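Local coordinates for protein serine protease inhibitor 4, isoform B (Drosophila melanogaster, PDB 4P0O) that belongs to the serpin family and probably inhibits serine proteases, and perhaps cysteine proteases as well, at residues Asp227-Met232 with Val365-Leu370. Numbering follows the deposited sequence.
Sequences DSDLSM and VHQKDL
The imidazole of His366 meets Asp229 at its edge: OD1 lies close to the ring plane, 3.4 Å from CD2, with carboxylate and ring turned 74° apart. Gln367 CG lies over one face, offset toward the rim, while Tyr85 and His7 bring further rings, Tyr85 edge-to-face. With CG anti to the backbone N (chi1 174°), the ring swings out toward Asp229, and His366 CB rests on Leu230 CD2 at 3.7 Å. One water joins the polar ends, giving a hydrogen to Asp229 OD2, accepting from Gln367 NE2 and bonding His366 NE2 at 2.6 Å. An alanine in place of His366 would probably leave this water without its ring partner and open a gap next to Tyr85 and His7.

Behind these side chains the backbones pair antiparallel. Ser231 and Val365 exchange two hydrogen bonds, and Gln367 N reaches Asp229 O at 3.0 Å. A second water accepts from Lys368 N and can give to two at a time of Asp229 O, Val365 O and Ser231 OG, which also bonds Glu222. The chain turns at Gln367 and Lys368; Asp369 and Leu370 then face His366 as a classic beta bulge, both donating to His366 O.

Neighbouring strands of serpin sheet B, 230-237 and 360-366, are thus joined by direct backbone bonds, with one water bridging the backbones and another linking carboxylate, imidazole and amide.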
ATOM      1  N   ASP A 227      13.858  15.502  -7.863  1.00 23.26           N
ATOM      2  CA  ASP A 227      13.482  16.501  -6.861  1.00 23.58           C
ATOM      3  C   ASP A 227      12.739  15.911  -5.669  1.00 24.03           C
ATOM      4  O   ASP A 227      11.680  16.401  -5.285  1.00 24.47           O
ATOM      5  CB  ASP A 227      12.619  17.587  -7.503  1.00 26.45           C
ATOM      6  CG  ASP A 227      13.366  18.392  -8.544  1.00 38.06           C
ATOM      7  OD1 ASP A 227      14.596  18.514  -8.433  1.00 34.20           O
ATOM      8  OD2 ASP A 227      12.717  18.901  -9.476  1.00 36.82           O
ATOM      9  N   SER A 228      13.318  14.889  -5.052  1.00 21.11           N
ATOM     10  CA  SER A 228      12.664  14.203  -3.946  1.00 23.47           C
ATOM     11  C   SER A 228      13.637  13.272  -3.251  1.00 26.41           C
ATOM     12  O   SER A 228      14.741  13.065  -3.752  1.00 25.88           O
ATOM     13  CB  SER A 228      11.467  13.402  -4.448  1.00 22.70           C
ATOM     14  OG  SER A 228      11.878  12.118  -4.887  1.00 23.70           O
ATOM     15  N   ASP A 229      13.233  12.734  -2.103  1.00 18.55           N
ATOM     16  CA  ASP A 229      13.933  11.615  -1.481  1.00 22.13           C
ATOM     17  C   ASP A 229      13.031  10.365  -1.582  1.00 24.67           C
ATOM     18  O   ASP A 229      12.987   9.533  -0.682  1.00 22.79           O
ATOM     19  CB  ASP A 229      14.304  11.908  -0.025  1.00 25.79           C
ATOM     20  CG  ASP A 229      13.152  12.437   0.788  1.00 33.51           C
ATOM     21  OD1 ASP A 229      12.012  12.463   0.288  1.00 35.13           O
ATOM     22  OD2 ASP A 229      13.395  12.841   1.958  1.00 35.91           O
ATOM     23  N   LEU A 230      12.299  10.270  -2.689  1.00 19.65           N
ATOM     24  CA  LEU A 230      11.499   9.082  -2.995  1.00 18.97           C
ATOM     25  C   LEU A 230      12.239   8.264  -4.052  1.00 20.61           C
ATOM     26  O   LEU A 230      12.984   8.813  -4.864  1.00 20.74           O
ATOM     27  CB  LEU A 230      10.102   9.478  -3.485  1.00 19.12           C
ATOM     28  CG  LEU A 230       9.217  10.170  -2.427  1.00 24.35           C
ATOM     29  CD1 LEU A 230       8.152  11.060  -3.074  1.00 27.06           C
ATOM     30  CD2 LEU A 230       8.568   9.137  -1.558  1.00 25.96           C
ATOM     31  N   SER A 231      12.048   6.952  -4.041  1.00 16.27           N
ATOM     32  CA  SER A 231      12.729   6.098  -5.010  1.00 16.62           C
ATOM     33  C   SER A 231      11.977   4.786  -5.184  1.00 19.29           C
ATOM     34  O   SER A 231      11.122   4.443  -4.376  1.00 19.52           O
ATOM     35  CB  SER A 231      14.172   5.817  -4.579  1.00 22.30           C
ATOM     36  OG  SER A 231      14.205   5.112  -3.358  1.00 25.76           O
ATOM     37  N   MET A 232      12.301   4.015  -6.207  1.00 21.97           N
ATOM     38  CA  MET A 232      11.848   2.653  -6.446  1.00 19.01           C
ATOM     39  C   MET A 232      13.021   1.723  -6.205  1.00 23.22           C
ATOM     40  O   MET A 232      14.074   1.875  -6.824  1.00 22.00           O
ATOM     41  CB  MET A 232      11.326   2.448  -7.855  1.00 18.65           C
ATOM     42  CG  MET A 232      10.792   1.014  -8.034  1.00 22.99           C
ATOM     43  SD  MET A 232      10.052   0.711  -9.629  1.00162.30           S
ATOM     44  CE  MET A 232       8.463   1.501  -9.378  1.00 44.85           C
ATOM     45  N   VAL A 365       9.560   3.702  -2.095  1.00 17.97           N
ATOM     46  CA  VAL A 365       9.982   4.056  -0.736  1.00 17.73           C
ATOM     47  C   VAL A 365      10.287   5.532  -0.528  1.00 19.45           C
ATOM     48  O   VAL A 365      10.775   6.218  -1.422  1.00 20.58           O
ATOM     49  CB  VAL A 365      11.244   3.285  -0.309  1.00 26.49           C
ATOM     50  CG1 VAL A 365      10.932   1.803  -0.183  1.00 26.25           C
ATOM     51  CG2 VAL A 365      12.357   3.498  -1.297  1.00 28.82           C
ATOM     52  N   HIS A 366      10.005   5.981   0.686  1.00 17.48           N
ATOM     53  CA  HIS A 366      10.368   7.297   1.172  1.00 17.99           C
ATOM     54  C   HIS A 366      11.588   7.174   2.095  1.00 23.04           C
ATOM     55  O   HIS A 366      11.586   6.363   3.019  1.00 21.67           O
ATOM     56  CB  HIS A 366       9.172   7.920   1.908  1.00 18.21           C
ATOM     57  CG  HIS A 366       9.474   9.221   2.579  1.00 21.36           C
ATOM     58  ND1 HIS A 366       9.113   9.492   3.884  1.00 23.66           N
ATOM     59  CD2 HIS A 366      10.076  10.341   2.120  1.00 24.44           C
ATOM     60  CE1 HIS A 366       9.491  10.715   4.200  1.00 25.44           C
ATOM     61  NE2 HIS A 366      10.079  11.256   3.146  1.00 27.17           N
ATOM     62  N   GLN A 367      12.624   7.969   1.837  1.00 24.08           N
ATOM     63  CA  GLN A 367      13.820   8.020   2.700  1.00 28.48           C
ATOM     64  C   GLN A 367      14.433   6.634   2.861  1.00 28.43           C
ATOM     65  O   GLN A 367      14.963   6.301   3.908  1.00 31.05           O
ATOM     66  CB  GLN A 367      13.483   8.596   4.080  1.00 32.09           C
ATOM     67  CG  GLN A 367      13.373  10.089   4.142  1.00 42.48           C
ATOM     68  CD  GLN A 367      13.180  10.594   5.568  1.00 45.34           C
ATOM     69  OE1 GLN A 367      13.624   9.967   6.531  1.00 46.87           O
ATOM     70  NE2 GLN A 367      12.512  11.727   5.703  1.00 52.32           N
ATOM     71  N   LYS A 368      14.327   5.842   1.806  1.00 23.52           N
ATOM     72  CA  LYS A 368      14.904   4.503   1.731  1.00 32.17           C
ATOM     73  C   LYS A 368      14.319   3.463   2.695  1.00 33.10           C
ATOM     74  O   LYS A 368      14.726   2.307   2.630  1.00 43.09           O
ATOM     75  CB  LYS A 368      16.412   4.570   1.975  1.00 42.23           C
ATOM     76  CG  LYS A 368      17.187   5.377   0.944  1.00 48.43           C
ATOM     77  CD  LYS A 368      18.666   5.469   1.306  1.00 67.50           C
ATOM     78  CE  LYS A 368      19.171   4.153   1.875  1.00 72.76           C
ATOM     79  NZ  LYS A 368      20.637   4.036   1.917  1.00 75.26           N
ATOM     80  N   ASP A 369      13.404   3.840   3.592  1.00 28.03           N
ATOM     81  CA  ASP A 369      12.979   2.893   4.650  1.00 26.64           C
ATOM     82  C   ASP A 369      11.464   2.794   4.878  1.00 26.22           C
ATOM     83  O   ASP A 369      11.012   1.878   5.578  1.00 21.78           O
ATOM     84  CB  ASP A 369      13.684   3.233   6.000  1.00 24.43           C
ATOM     85  CG  ASP A 369      13.298   4.592   6.581  1.00 36.40           C
ATOM     86  OD1 ASP A 369      12.532   5.354   5.964  1.00 32.19           O
ATOM     87  OD2 ASP A 369      13.791   4.918   7.692  1.00 47.41           O
ATOM     88  N   LEU A 370      10.690   3.706   4.299  1.00 20.10           N
ATOM     89  CA  LEU A 370       9.254   3.757   4.535  1.00 17.46           C
ATOM     90  C   LEU A 370       8.515   3.378   3.244  1.00 21.65           C
ATOM     91  O   LEU A 370       8.534   4.123   2.267  1.00 19.94           O
ATOM     92  CB  LEU A 370       8.842   5.141   5.023  1.00 18.71           C
ATOM     93  CG  LEU A 370       7.459   5.214   5.671  1.00 20.47           C
ATOM     94  CD1 LEU A 370       7.361   6.400   6.604  1.00 20.27           C
ATOM     95  CD2 LEU A 370       6.334   5.281   4.631  1.00 18.87           C
TER
HETATM   96  O   HOH W   1      13.943   6.721  -1.050  1.00 23.05           O
HETATM   97  O   HOH W   2      11.580  13.328   3.767  1.00 44.16           O